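Local coordinates for protein salivary cystatin-L (PDB 4ZM8) that inhibits host cysteine proteinases such as cathepsins L and S, helping the tick suppress the immune response of its host while feeding, at the interface of chains A and B. Coordinates in Å, arbitrary orientation; residue numbers count along the deposited sequence, not the author numbering. Chains: chain A/B, Putative secreted cystatin.

Contact 1: the interface of chains A and B. Residues chain A 23, 27, 43-49; chain B 60-64.
Two strands of the cystatin fold, one from each chain, pair antiparallel here beside helix 17-32 of chain A, as expected of a domain-swapped dimer in which each chain completes the sheet of the other. At one end the carbonyl A:Glu45 O takes the amide B:Lys64 N at 2.7 Å, nearly straight (174° at H) and in the carbonyl plane. B:Lys64 O accepts twice: A:Glu45 N lies 3.1 Å from it, on a lone pair, while A:Ala44 N approaches from above the carbonyl plane on a more bent path. Further along, A:Lys48 N (3.2 Å) and, weakly, A:Val47 N both turn to B:Thr62 O. A:Val46 pairs with B:Leu63 but A:Lys48 with B:Thr62, so A:Val47 (psi -61°) is the extra residue of a classic beta bulge. B:Thr62 N returns a bond to A:Lys48 O at 2.9 Å.

B:Leu61 and B:Leu63 point toward the helix. B:Leu63, with CG anti to its carbonyl carbon and beside the backbone N (chi1 -64°), spreads its branches: CD2 reaches A:Ala23 CB at 3.7 Å and runs alongside A:Val46, whereas CD1 crosses A:Thr27 obliquely, 3.7 Å from OG1. A:Thr27 OG1 is itself held within helix 17-32, donating to A:Ala23 O at 2.6 Å. B:Leu61 CD2 lies beside A:Val49 CG2 (3.8 Å). On the opposite side of the strand, B:Thr62 turns CG2 toward A:Val47, and its CB rests on A:Lys48 CB.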
# COMPACT_ATOMS: atom_id res chain seq x y z
N ALA A 23 17.09 -3.46 -8.75
CA ALA A 23 17.48 -2.06 -8.78
C ALA A 23 17.43 -1.54 -10.22
O ALA A 23 17.09 -0.39 -10.46
CB ALA A 23 18.87 -1.90 -8.18
N THR A 27 14.77 1.26 -11.41
CA THR A 27 15.32 2.49 -11.99
C THR A 27 14.84 2.76 -13.40
O THR A 27 14.47 3.89 -13.74
CB THR A 27 16.85 2.47 -12.02
OG1 THR A 27 17.36 2.20 -10.71
CG2 THR A 27 17.36 3.82 -12.46
N VAL A 43 21.61 2.14 -12.90
CA VAL A 43 22.28 1.96 -11.64
C VAL A 43 23.79 2.19 -11.77
O VAL A 43 24.48 1.46 -12.49
CB VAL A 43 22.00 0.58 -11.08
CG1 VAL A 43 22.61 0.42 -9.69
CG2 VAL A 43 20.50 0.33 -11.07
N ALA A 44 24.28 3.23 -11.12
CA ALA A 44 25.70 3.38 -10.88
C ALA A 44 26.10 2.43 -9.76
O ALA A 44 27.01 1.61 -9.93
CB ALA A 44 26.06 4.82 -10.52
N GLU A 45 25.40 2.50 -8.62
CA GLU A 45 25.71 1.62 -7.50
C GLU A 45 24.58 1.30 -6.55
O GLU A 45 23.86 2.19 -6.12
CB GLU A 45 26.84 2.20 -6.66
CG GLU A 45 27.27 1.26 -5.58
CD GLU A 45 28.64 1.60 -5.06
OE1 GLU A 45 29.62 1.14 -5.67
OE2 GLU A 45 28.72 2.35 -4.05
N VAL A 46 24.46 0.02 -6.21
CA VAL A 46 23.62 -0.41 -5.10
C VAL A 46 24.35 -0.17 -3.77
O VAL A 46 25.20 -0.95 -3.34
CB VAL A 46 23.24 -1.89 -5.19
CG1 VAL A 46 22.42 -2.30 -3.97
CG2 VAL A 46 22.51 -2.18 -6.48
N VAL A 47 23.97 0.91 -3.12
CA VAL A 47 24.51 1.29 -1.84
C VAL A 47 23.99 0.39 -0.72
O VAL A 47 24.76 -0.29 -0.06
CB VAL A 47 24.16 2.74 -1.54
CG1 VAL A 47 24.78 3.17 -0.24
CG2 VAL A 47 24.58 3.62 -2.71
N LYS A 48 22.67 0.39 -0.51
CA LYS A 48 22.09 -0.39 0.58
C LYS A 48 20.83 -1.18 0.19
O LYS A 48 20.05 -0.77 -0.68
CB LYS A 48 21.74 0.53 1.77
CG LYS A 48 21.76 -0.22 3.12
CD LYS A 48 20.88 0.43 4.17
CE LYS A 48 21.23 1.88 4.41
NZ LYS A 48 20.37 2.46 5.49
N VAL A 49 20.64 -2.32 0.84
CA VAL A 49 19.49 -3.17 0.61
C VAL A 49 18.89 -3.66 1.93
O VAL A 49 19.53 -4.41 2.67
CB VAL A 49 19.85 -4.40 -0.25
CG1 VAL A 49 18.68 -5.36 -0.31
CG2 VAL A 49 20.24 -3.96 -1.63
N ARG B 60 13.65 -2.26 0.21
CA ARG B 60 14.08 -0.87 0.27
C ARG B 60 15.51 -0.73 -0.24
O ARG B 60 16.45 -1.27 0.35
CB ARG B 60 13.97 -0.32 1.68
CG ARG B 60 14.19 1.17 1.72
CD ARG B 60 13.62 1.74 2.98
NE ARG B 60 14.35 1.30 4.16
CZ ARG B 60 13.89 1.42 5.40
NH1 ARG B 60 12.69 1.93 5.63
NH2 ARG B 60 14.63 1.01 6.43
N LEU B 61 15.65 0.01 -1.35
CA LEU B 61 16.91 0.09 -2.08
C LEU B 61 17.47 1.50 -2.04
O LEU B 61 16.85 2.44 -2.51
CB LEU B 61 16.69 -0.33 -3.53
CG LEU B 61 16.07 -1.71 -3.65
CD1 LEU B 61 15.77 -2.02 -5.08
CD2 LEU B 61 16.98 -2.75 -3.05
N THR B 62 18.66 1.64 -1.45
CA THR B 62 19.35 2.92 -1.50
C THR B 62 20.30 2.81 -2.68
O THR B 62 21.02 1.82 -2.81
CB THR B 62 20.09 3.24 -0.18
OG1 THR B 62 19.14 3.40 0.87
CG2 THR B 62 20.87 4.52 -0.31
N LEU B 63 20.28 3.80 -3.56
CA LEU B 63 20.93 3.64 -4.85
C LEU B 63 21.68 4.88 -5.27
O LEU B 63 21.26 6.00 -4.96
CB LEU B 63 19.90 3.27 -5.95
CG LEU B 63 19.10 1.97 -5.91
CD1 LEU B 63 18.24 1.87 -7.15
CD2 LEU B 63 19.94 0.71 -5.75
N LYS B 64 22.79 4.66 -5.97
CA LYS B 64 23.44 5.69 -6.76
C LYS B 64 22.89 5.58 -8.18
O LYS B 64 23.04 4.53 -8.84
CB LYS B 64 24.97 5.53 -6.77
CG LYS B 64 25.71 6.17 -5.61
CD LYS B 64 25.39 7.65 -5.52
CE LYS B 64 26.36 8.39 -4.59
NZ LYS B 64 26.55 7.72 -3.26

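Contact 2: the interface of chains A and B. Residues chain A 56-60, 95, 97; chain B 7, 50-54.
B:Glu50 OE1, a carboxylate oxygen, is gripped by two partners: A:Arg60 NE at 3.0 Å, which makes a salt bridge, and water 1 at 2.8 Å. The water also bonds the backbone A:Arg60 O, linking the side chain of one strand to the main chain of the other. The second carboxylate oxygen, B:Glu50 OE2, meets A:Arg60 NH2 at 3.0 Å, so the guanidinium holds the acid side-on, one nitrogen to each oxygen. Both oxygens lie almost in the guanidinium plane, but the nitrogens approach them from above the carboxylate plane; the two groups are turned 49° apart. The arginine reaches this position with CG anti to its backbone N and a bend at chi3 (59°), while the glutamate extends beyond CG.

B:Tyr7 lies obliquely over one face of that guanidinium, the planes 36° apart, with the CD2-CE2 edge of the ring nearest. The opposite ring face is backed by B:Gln52 CB, so the phenol is sandwiched, and its OH tip reaches across to A:Val95 and to A:Asn58 CB (3.5 Å). The pairing of guanidinium and carboxylate may help to favour their charged forms.

A:Asn58 and B:Gln52 run side by side. A:Asn58 ND2 gives a nearly straight bond to B:Gln52 OE1 at 3.1 Å, in the carbonyl plane, and in the same pair of residues the main-chain bond from A:Asn58 N to B:Gln52 O is 2.6 Å. Past them A:Phe97 CE1 touches B:Val54 CB at 3.8 Å, and A:Gly56 exchanges two main-chain bonds with B:Val54.

B:Gln52, B:Val53 and B:Val54 begin the cystatin QxVxG motif, QVVAG, whose final glycine is the counterpart of A:Gly56. In a cystatin monomer this motif is a hairpin that enters the protease cleft; here it runs through the continuous strand 45-68, paired with the same strand of the other chain.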
# COMPACT_ATOMS: atom_id res chain seq x y z
N GLY A 56 -0.24 -10.56 5.47
CA GLY A 56 -1.53 -10.14 5.97
C GLY A 56 -2.68 -10.58 5.09
O GLY A 56 -2.51 -11.36 4.17
N THR A 57 -3.87 -10.06 5.40
CA THR A 57 -5.08 -10.33 4.66
C THR A 57 -5.78 -9.02 4.38
O THR A 57 -5.91 -8.19 5.27
CB THR A 57 -6.03 -11.26 5.44
OG1 THR A 57 -5.35 -12.49 5.74
CG2 THR A 57 -7.32 -11.52 4.66
N ASN A 58 -6.21 -8.81 3.14
CA ASN A 58 -7.02 -7.65 2.82
C ASN A 58 -8.50 -8.00 2.94
O ASN A 58 -8.96 -8.98 2.36
CB ASN A 58 -6.70 -7.14 1.42
CG ASN A 58 -5.74 -5.98 1.44
OD1 ASN A 58 -5.57 -5.33 2.46
ND2 ASN A 58 -5.11 -5.71 0.32
N TYR A 59 -9.25 -7.22 3.71
CA TYR A 59 -10.69 -7.40 3.80
C TYR A 59 -11.41 -6.26 3.10
O TYR A 59 -11.44 -5.14 3.60
CB TYR A 59 -11.14 -7.48 5.25
CG TYR A 59 -10.49 -8.60 6.04
CD1 TYR A 59 -9.20 -8.46 6.54
CD2 TYR A 59 -11.17 -9.78 6.29
CE1 TYR A 59 -8.61 -9.48 7.26
CE2 TYR A 59 -10.58 -10.80 7.01
CZ TYR A 59 -9.30 -10.65 7.49
OH TYR A 59 -8.71 -11.66 8.20
N ARG A 60 -12.00 -6.52 1.94
CA ARG A 60 -12.83 -5.51 1.32
C ARG A 60 -14.26 -5.62 1.87
O ARG A 60 -14.86 -6.69 1.83
CB ARG A 60 -12.82 -5.63 -0.19
CG ARG A 60 -13.40 -4.42 -0.89
CD ARG A 60 -12.84 -4.31 -2.30
NE ARG A 60 -13.15 -5.49 -3.10
CZ ARG A 60 -12.51 -5.82 -4.22
NH1 ARG A 60 -11.52 -5.07 -4.69
NH2 ARG A 60 -12.86 -6.92 -4.87
N VAL A 95 -11.35 -1.08 2.39
CA VAL A 95 -10.47 -2.22 2.59
C VAL A 95 -9.79 -2.10 3.93
O VAL A 95 -9.39 -1.01 4.33
CB VAL A 95 -9.40 -2.35 1.50
CG1 VAL A 95 -8.75 -3.73 1.59
CG2 VAL A 95 -9.99 -2.10 0.12
N PHE A 97 -6.65 -3.88 5.82
CA PHE A 97 -5.53 -4.78 5.90
C PHE A 97 -5.24 -5.14 7.35
O PHE A 97 -5.36 -4.31 8.24
CB PHE A 97 -4.28 -4.17 5.28
CG PHE A 97 -3.07 -5.05 5.37
CD1 PHE A 97 -2.89 -6.08 4.48
CD2 PHE A 97 -2.14 -4.86 6.37
CE1 PHE A 97 -1.80 -6.91 4.57
CE2 PHE A 97 -1.04 -5.69 6.47
CZ PHE A 97 -0.86 -6.71 5.56
N TYR B 7 -9.46 -10.93 -4.92
CA TYR B 7 -10.35 -11.18 -3.79
C TYR B 7 -11.21 -12.43 -4.00
O TYR B 7 -11.35 -12.92 -5.12
CB TYR B 7 -11.24 -9.96 -3.54
CG TYR B 7 -10.54 -8.78 -2.89
CD1 TYR B 7 -10.41 -8.70 -1.51
CD2 TYR B 7 -10.00 -7.75 -3.65
CE1 TYR B 7 -9.77 -7.63 -0.91
CE2 TYR B 7 -9.37 -6.68 -3.05
CZ TYR B 7 -9.26 -6.63 -1.68
OH TYR B 7 -8.63 -5.57 -1.06
N GLU B 50 -14.96 -9.65 1.18
CA GLU B 50 -13.98 -10.33 0.34
C GLU B 50 -12.61 -10.31 1.01
O GLU B 50 -12.17 -9.28 1.52
CB GLU B 50 -13.92 -9.67 -1.04
CG GLU B 50 -15.26 -9.50 -1.71
CD GLU B 50 -15.25 -8.45 -2.79
OE1 GLU B 50 -15.45 -7.26 -2.47
OE2 GLU B 50 -15.02 -8.81 -3.97
N THR B 51 -11.92 -11.45 1.01
CA THR B 51 -10.55 -11.48 1.49
C THR B 51 -9.58 -11.73 0.36
O THR B 51 -9.94 -12.30 -0.67
CB THR B 51 -10.32 -12.54 2.57
OG1 THR B 51 -10.26 -13.84 1.96
CG2 THR B 51 -11.41 -12.49 3.61
N GLN B 52 -8.35 -11.29 0.58
CA GLN B 52 -7.25 -11.38 -0.36
C GLN B 52 -5.97 -11.45 0.44
O GLN B 52 -5.67 -10.54 1.22
CB GLN B 52 -7.22 -10.19 -1.30
CG GLN B 52 -5.93 -10.07 -2.08
CD GLN B 52 -5.73 -8.68 -2.64
OE1 GLN B 52 -5.23 -7.79 -1.95
NE2 GLN B 52 -6.14 -8.48 -3.88
N VAL B 53 -5.22 -12.53 0.28
CA VAL B 53 -3.98 -12.66 1.01
C VAL B 53 -2.94 -11.74 0.40
O VAL B 53 -2.80 -11.68 -0.82
CB VAL B 53 -3.44 -14.10 0.99
CG1 VAL B 53 -2.07 -14.16 1.68
CG2 VAL B 53 -4.44 -15.05 1.64
N VAL B 54 -2.25 -10.99 1.25
CA VAL B 54 -1.16 -10.14 0.80
C VAL B 54 0.13 -10.67 1.39
O VAL B 54 0.34 -10.59 2.60
CB VAL B 54 -1.36 -8.68 1.20
CG1 VAL B 54 -0.13 -7.87 0.84
CG2 VAL B 54 -2.58 -8.10 0.50
O HOH W 1 -16.73 -6.43 -0.10

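The C-alpha centres of contact 1 and contact 2 lie about 31 Å apart, and both use strand 45-68 of each chain. Residue 60 serves in both, from chain B in contact 1 and from chain A in contact 2. Paired residue numbers sum to 110 throughout contact 2 and at A:Lys48 and A:Val49 in contact 1, so the twin of contact 2 continues contact 1 in one register; the bulge shifts it by one. The centres lie about 21 and 19 Å from A:Gly5, reactive site by similarity. Straightening the inhibitory hairpin into this strand fits the predicted inactivity of the dimer, which probably does not form in vivo.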